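Local coordinates for putative cytoplasmic protein (Salmonella typhimurium, PDB 2GK3) that is of unknown function but belongs to a putative glutamine amidotransferase family and assembles into a hexamer, at residues E[83-91]-E[128-139]. Numbering follows the deposited sequence.
Sequences ISDIGSNTF and LSFMGIEAKANY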
ATOM      1  N   ILE E  83     -24.926  12.144   7.791  1.00 31.31           N
ATOM      2  CA  ILE E  83     -23.775  11.660   7.035  1.00 29.80           C
ATOM      3  C   ILE E  83     -22.530  12.391   7.538  1.00 30.09           C
ATOM      4  O   ILE E  83     -22.484  13.621   7.558  1.00 29.83           O
ATOM      5  CB  ILE E  83     -23.944  11.905   5.509  1.00 30.32           C
ATOM      6  CG1 ILE E  83     -25.223  11.239   4.984  1.00 29.74           C
ATOM      7  CG2 ILE E  83     -22.685  11.465   4.732  1.00 27.99           C
ATOM      8  CD1 ILE E  83     -25.620  11.658   3.537  1.00 29.40           C
ATOM      9  N   SER E  84     -21.517  11.634   7.943  1.00 29.93           N
ATOM     10  CA  SER E  84     -20.315  12.220   8.492  1.00 29.80           C
ATOM     11  C   SER E  84     -19.071  11.405   8.123  1.00 29.78           C
ATOM     12  O   SER E  84     -19.006  10.201   8.372  1.00 29.91           O
ATOM     13  CB  SER E  84     -20.456  12.395  10.011  1.00 29.50           C
ATOM     14  OG  SER E  84     -19.339  13.100  10.534  1.00 30.14           O
ATOM     15  N   ASP E  85     -18.086  12.082   7.527  1.00 29.99           N
ATOM     16  CA  ASP E  85     -16.821  11.450   7.108  1.00 29.56           C
ATOM     17  C   ASP E  85     -17.021  10.152   6.324  1.00 28.87           C
ATOM     18  O   ASP E  85     -16.322   9.162   6.541  1.00 28.88           O
ATOM     19  CB  ASP E  85     -15.873  11.231   8.308  1.00 30.21           C
ATOM     20  CG  ASP E  85     -14.608  12.083   8.234  1.00 30.47           C
ATOM     21  OD1 ASP E  85     -14.256  12.542   7.136  1.00 32.21           O
ATOM     22  OD2 ASP E  85     -13.939  12.268   9.277  1.00 34.26           O
ATOM     23  N   ILE E  86     -17.992  10.170   5.414  1.00 28.45           N
ATOM     24  CA  ILE E  86     -18.135   9.123   4.412  1.00 27.52           C
ATOM     25  C   ILE E  86     -18.373   9.742   3.017  1.00 27.15           C
ATOM     26  O   ILE E  86     -19.268  10.551   2.825  1.00 26.29           O
ATOM     27  CB  ILE E  86     -19.206   8.057   4.844  1.00 27.59           C
ATOM     28  CG1 ILE E  86     -19.479   7.033   3.736  1.00 26.79           C
ATOM     29  CG2 ILE E  86     -20.503   8.725   5.298  1.00 27.32           C
ATOM     30  CD1 ILE E  86     -20.431   5.904   4.188  1.00 28.27           C
ATOM     31  N   GLY E  87     -17.539   9.365   2.051  1.00 26.87           N
ATOM     32  CA  GLY E  87     -17.615   9.958   0.722  1.00 26.88           C
ATOM     33  C   GLY E  87     -18.769   9.456  -0.146  1.00 26.98           C
ATOM     34  O   GLY E  87     -19.404   8.415   0.145  1.00 26.55           O
ATOM     35  N   SER E  88     -19.040  10.201  -1.218  1.00 26.13           N
ATOM     36  CA  SER E  88     -20.125   9.839  -2.147  1.00 25.75           C
ATOM     37  C   SER E  88     -19.901   8.492  -2.847  1.00 25.89           C
ATOM     38  O   SER E  88     -20.856   7.762  -3.115  1.00 26.22           O
ATOM     39  CB  SER E  88     -20.330  10.953  -3.172  1.00 25.34           C
ATOM     40  OG  SER E  88     -19.163  11.169  -3.927  1.00 23.52           O
ATOM     41  N   ASN E  89     -18.635   8.162  -3.113  1.00 25.98           N
ATOM     42  CA  ASN E  89     -18.257   6.914  -3.768  1.00 26.28           C
ATOM     43  C   ASN E  89     -18.761   5.712  -2.983  1.00 27.05           C
ATOM     44  O   ASN E  89     -19.151   4.704  -3.580  1.00 27.62           O
ATOM     45  CB  ASN E  89     -16.737   6.814  -3.928  1.00 25.97           C
ATOM     46  CG  ASN E  89     -16.175   7.747  -5.005  1.00 25.86           C
ATOM     47  OD1 ASN E  89     -16.865   8.139  -5.946  1.00 25.78           O
ATOM     48  ND2 ASN E  89     -14.895   8.068  -4.887  1.00 25.59           N
ATOM     49  N   THR E  90     -18.782   5.818  -1.656  1.00 27.39           N
ATOM     50  CA  THR E  90     -19.216   4.689  -0.823  1.00 28.03           C
ATOM     51  C   THR E  90     -20.686   4.354  -1.076  1.00 28.62           C
ATOM     52  O   THR E  90     -21.024   3.180  -1.245  1.00 29.21           O
ATOM     53  CB  THR E  90     -18.918   4.871   0.697  1.00 27.65           C
ATOM     54  OG1 THR E  90     -17.506   4.988   0.880  1.00 27.28           O
ATOM     55  CG2 THR E  90     -19.419   3.655   1.510  1.00 26.51           C
ATOM     56  N   PHE E  91     -21.529   5.387  -1.134  1.00 28.39           N
ATOM     57  CA  PHE E  91     -22.947   5.242  -1.466  1.00 27.99           C
ATOM     58  C   PHE E  91     -23.205   4.799  -2.913  1.00 28.24           C
ATOM     59  O   PHE E  91     -24.027   3.933  -3.162  1.00 28.78           O
ATOM     60  CB  PHE E  91     -23.656   6.552  -1.228  1.00 27.63           C
ATOM     61  CG  PHE E  91     -23.776   6.926   0.213  1.00 27.56           C
ATOM     62  CD1 PHE E  91     -22.956   7.911   0.755  1.00 25.28           C
ATOM     63  CD2 PHE E  91     -24.729   6.317   1.031  1.00 28.78           C
ATOM     64  CE1 PHE E  91     -23.059   8.286   2.085  1.00 24.92           C
ATOM     65  CE2 PHE E  91     -24.838   6.690   2.383  1.00 29.51           C
ATOM     66  CZ  PHE E  91     -23.991   7.692   2.901  1.00 26.64           C
ATOM     67  N   LEU E 128     -13.706  13.383   4.498  1.00 27.52           N
ATOM     68  CA  LEU E 128     -14.585  12.641   3.556  1.00 28.17           C
ATOM     69  C   LEU E 128     -16.025  13.127   3.542  1.00 27.66           C
ATOM     70  O   LEU E 128     -16.954  12.378   3.286  1.00 26.92           O
ATOM     71  CB  LEU E 128     -14.441  11.097   3.691  1.00 27.86           C
ATOM     72  CG  LEU E 128     -13.216  10.992   2.776  1.00 29.05           C
ATOM     73  CD1 LEU E 128     -11.894  10.610   3.422  1.00 27.87           C
ATOM     74  CD2 LEU E 128     -13.408  10.409   1.364  1.00 28.55           C
ATOM     75  N   SER E 129     -16.169  14.412   3.844  1.00 27.90           N
ATOM     76  CA  SER E 129     -17.423  15.131   3.705  1.00 27.93           C
ATOM     77  C   SER E 129     -17.258  16.258   2.659  1.00 27.24           C
ATOM     78  O   SER E 129     -16.132  16.676   2.353  1.00 25.57           O
ATOM     79  CB  SER E 129     -17.813  15.723   5.057  1.00 28.48           C
ATOM     80  OG  SER E 129     -18.262  14.729   5.967  1.00 29.29           O
ATOM     81  N   PHE E 130     -18.393  16.729   2.131  1.00 27.08           N
ATOM     82  CA  PHE E 130     -18.458  17.818   1.151  1.00 26.33           C
ATOM     83  C   PHE E 130     -17.530  17.522  -0.024  1.00 27.26           C
ATOM     84  O   PHE E 130     -17.753  16.532  -0.754  1.00 26.74           O
ATOM     85  CB  PHE E 130     -18.232  19.180   1.833  1.00 25.85           C
ATOM     86  CG  PHE E 130     -19.272  19.484   2.888  1.00 24.33           C
ATOM     87  CD1 PHE E 130     -20.597  19.723   2.524  1.00 21.55           C
ATOM     88  CD2 PHE E 130     -18.939  19.461   4.252  1.00 22.59           C
ATOM     89  CE1 PHE E 130     -21.588  19.961   3.513  1.00 22.80           C
ATOM     90  CE2 PHE E 130     -19.909  19.690   5.241  1.00 20.49           C
ATOM     91  CZ  PHE E 130     -21.230  19.937   4.882  1.00 21.19           C
HETATM   92  N   MSE E 131     -16.497  18.335  -0.237  1.00 27.97           N
HETATM   93  CA  MSE E 131     -15.470  17.911  -1.200  1.00 29.01           C
HETATM   94  C   MSE E 131     -14.353  17.192  -0.469  1.00 28.79           C
HETATM   95  O   MSE E 131     -13.934  16.123  -0.882  1.00 29.35           O
HETATM   96  CB  MSE E 131     -14.937  19.080  -2.060  1.00 29.92           C
HETATM   97  CG  MSE E 131     -15.949  19.602  -3.041  1.00 30.29           C
HETATM   98 SE   MSE E 131     -16.429  18.208  -4.391  1.00 42.38          SE
HETATM   99  CE  MSE E 131     -15.548  19.069  -5.945  1.00 33.59           C
ATOM    100  N   GLY E 132     -13.886  17.790   0.622  1.00 28.49           N
ATOM    101  CA  GLY E 132     -12.898  17.182   1.495  1.00 28.03           C
ATOM    102  C   GLY E 132     -11.488  17.097   0.952  1.00 28.27           C
ATOM    103  O   GLY E 132     -11.127  17.768  -0.027  1.00 28.57           O
ATOM    104  N   ILE E 133     -10.683  16.262   1.599  1.00 28.47           N
ATOM    105  CA  ILE E 133      -9.269  16.132   1.240  1.00 29.21           C
ATOM    106  C   ILE E 133      -9.091  15.606  -0.184  1.00 29.30           C
ATOM    107  O   ILE E 133      -9.687  14.584  -0.570  1.00 29.51           O
ATOM    108  CB  ILE E 133      -8.420  15.295   2.274  1.00 28.97           C
ATOM    109  CG1 ILE E 133      -6.915  15.515   1.985  1.00 28.89           C
ATOM    110  CG2 ILE E 133      -8.859  13.808   2.287  1.00 27.72           C
ATOM    111  CD1 ILE E 133      -5.969  15.092   3.059  1.00 29.65           C
ATOM    112  N   GLU E 134      -8.279  16.332  -0.953  1.00 28.96           N
ATOM    113  CA  GLU E 134      -8.113  16.093  -2.386  1.00 29.31           C
ATOM    114  C   GLU E 134      -9.439  16.014  -3.177  1.00 28.59           C
ATOM    115  O   GLU E 134      -9.470  15.467  -4.273  1.00 28.75           O
ATOM    116  CB  GLU E 134      -7.258  14.846  -2.630  1.00 29.16           C
ATOM    117  CG  GLU E 134      -5.818  14.905  -2.075  1.00 30.55           C
ATOM    118  CD  GLU E 134      -5.013  13.646  -2.415  1.00 31.81           C
ATOM    119  OE1 GLU E 134      -4.095  13.284  -1.625  1.00 33.27           O
ATOM    120  OE2 GLU E 134      -5.310  13.002  -3.471  1.00 35.24           O
ATOM    121  N   ALA E 135     -10.518  16.566  -2.627  1.00 28.13           N
ATOM    122  CA  ALA E 135     -11.863  16.548  -3.266  1.00 27.42           C
ATOM    123  C   ALA E 135     -12.443  15.124  -3.441  1.00 27.38           C
ATOM    124  O   ALA E 135     -13.275  14.883  -4.316  1.00 27.66           O
ATOM    125  CB  ALA E 135     -11.856  17.326  -4.612  1.00 26.71           C
ATOM    126  N   LYS E 136     -12.007  14.198  -2.594  1.00 26.87           N
ATOM    127  CA  LYS E 136     -12.391  12.793  -2.698  1.00 26.49           C
ATOM    128  C   LYS E 136     -13.850  12.511  -2.337  1.00 25.73           C
ATOM    129  O   LYS E 136     -14.455  11.566  -2.897  1.00 25.38           O
ATOM    130  CB  LYS E 136     -11.491  11.934  -1.796  1.00 26.80           C
ATOM    131  CG  LYS E 136     -10.091  11.673  -2.361  1.00 28.93           C
ATOM    132  CD  LYS E 136      -9.232  10.959  -1.340  1.00 29.92           C
ATOM    133  CE  LYS E 136      -7.805  10.774  -1.837  1.00 32.65           C
ATOM    134  NZ  LYS E 136      -7.722   9.636  -2.780  1.00 33.18           N
ATOM    135  N   ALA E 137     -14.386  13.273  -1.378  1.00 24.51           N
ATOM    136  CA  ALA E 137     -15.777  13.106  -0.939  1.00 24.99           C
ATOM    137  C   ALA E 137     -16.686  13.394  -2.113  1.00 25.40           C
ATOM    138  O   ALA E 137     -17.716  12.730  -2.276  1.00 25.23           O
ATOM    139  CB  ALA E 137     -16.110  14.007   0.232  1.00 24.49           C
ATOM    140  N   ASN E 138     -16.270  14.383  -2.929  1.00 25.55           N
ATOM    141  CA  ASN E 138     -16.810  14.611  -4.263  1.00 24.94           C
ATOM    142  C   ASN E 138     -18.327  14.870  -4.367  1.00 25.04           C
ATOM    143  O   ASN E 138     -18.912  14.666  -5.428  1.00 25.02           O
ATOM    144  CB  ASN E 138     -16.439  13.423  -5.164  1.00 25.05           C
ATOM    145  CG  ASN E 138     -16.654  13.723  -6.636  1.00 24.88           C
ATOM    146  OD1 ASN E 138     -16.236  14.778  -7.135  1.00 26.15           O
ATOM    147  ND2 ASN E 138     -17.303  12.810  -7.336  1.00 20.71           N
ATOM    148  N   TYR E 139     -18.948  15.342  -3.292  1.00 24.94           N
ATOM    149  CA  TYR E 139     -20.396  15.453  -3.234  1.00 25.34           C
ATOM    150  C   TYR E 139     -21.016  16.431  -4.235  1.00 26.16           C
ATOM    151  O   TYR E 139     -22.195  16.285  -4.593  1.00 26.78           O
ATOM    152  CB  TYR E 139     -20.853  15.761  -1.806  1.00 24.86           C
ATOM    153  CG  TYR E 139     -20.963  14.513  -0.952  1.00 24.47           C
ATOM    154  CD1 TYR E 139     -19.959  14.165  -0.031  1.00 23.77           C
ATOM    155  CD2 TYR E 139     -22.069  13.671  -1.072  1.00 22.75           C
ATOM    156  CE1 TYR E 139     -20.078  13.012   0.766  1.00 22.53           C
ATOM    157  CE2 TYR E 139     -22.175  12.514  -0.320  1.00 24.11           C
ATOM    158  CZ  TYR E 139     -21.190  12.186   0.599  1.00 23.62           C
ATOM    159  OH  TYR E 139     -21.353  11.016   1.334  1.00 24.76           O
TER
HETATM  160  O   HOH W   1     -19.793  12.701   4.677  1.00 50.42           O
HETATM  161  O   HOH W   2     -18.559  10.421  -6.310  1.00 23.40           O
HETATM  162  O   HOH W   3     -16.363   9.671  -2.344  1.00 32.81           O
HETATM  163  O   HOH W   4     -13.673  10.602  -5.280  1.00 34.29           O
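Tyr-139 reaches from the loop 128-139 to the turn between strand 80-84 and helix 88-92, within what is, by family, a glutamine amidotransferase-like domain. Strand 120-124 lies parallel beside strand 80-84, and the contact joins the segments that follow these neighbouring strand ends. With CG turned beside the backbone N (chi1 -83°), Tyr-139 lays one ring face against Ser-88 and points its ring edge at Ile-86 O. CD2 and CE2 pass under Ser-88 CB, which stands 3.9 Å from the ring centroid, offset toward the rim, a CH-pi contact. On the other side of the ring, CE1 approaches Ile-86 O, which lies at the edge in the ring plane. Ser-88 N lies over the same face as Ser-88 CB, 3.4 Å from CZ. At the tip, OH donates to Ile-86 O over 2.6 Å, tilted 30° from the carbonyl plane; OH also touches the Phe-91 ring edge at CE1 and Ile-83 CG2.

Two donors of Ser-88 converge on Ala-137 O: the backbone N sits on a lone pair in the carbonyl plane, while OG (chi1 60°) comes from 2.7 Å. A water donates to that OG and to Asn-89 OD1 and accepts from Asn-138 ND2; Asn-138 OD1 is hydrogen-bonded to Asn-141 ND2, and Asn-89 ND2 bonds Asp-31 of a second subunit.

At the strand end, Asp-85 N donates to Ser-129 OG (3.1 Å), a hydroxyl also bonded to Ile-124 O. Asp-85 OD2 bonds a glycerol weakly, whereas OD1 receives Leu-128 N at 2.8 Å, nearly along its own C-O axis.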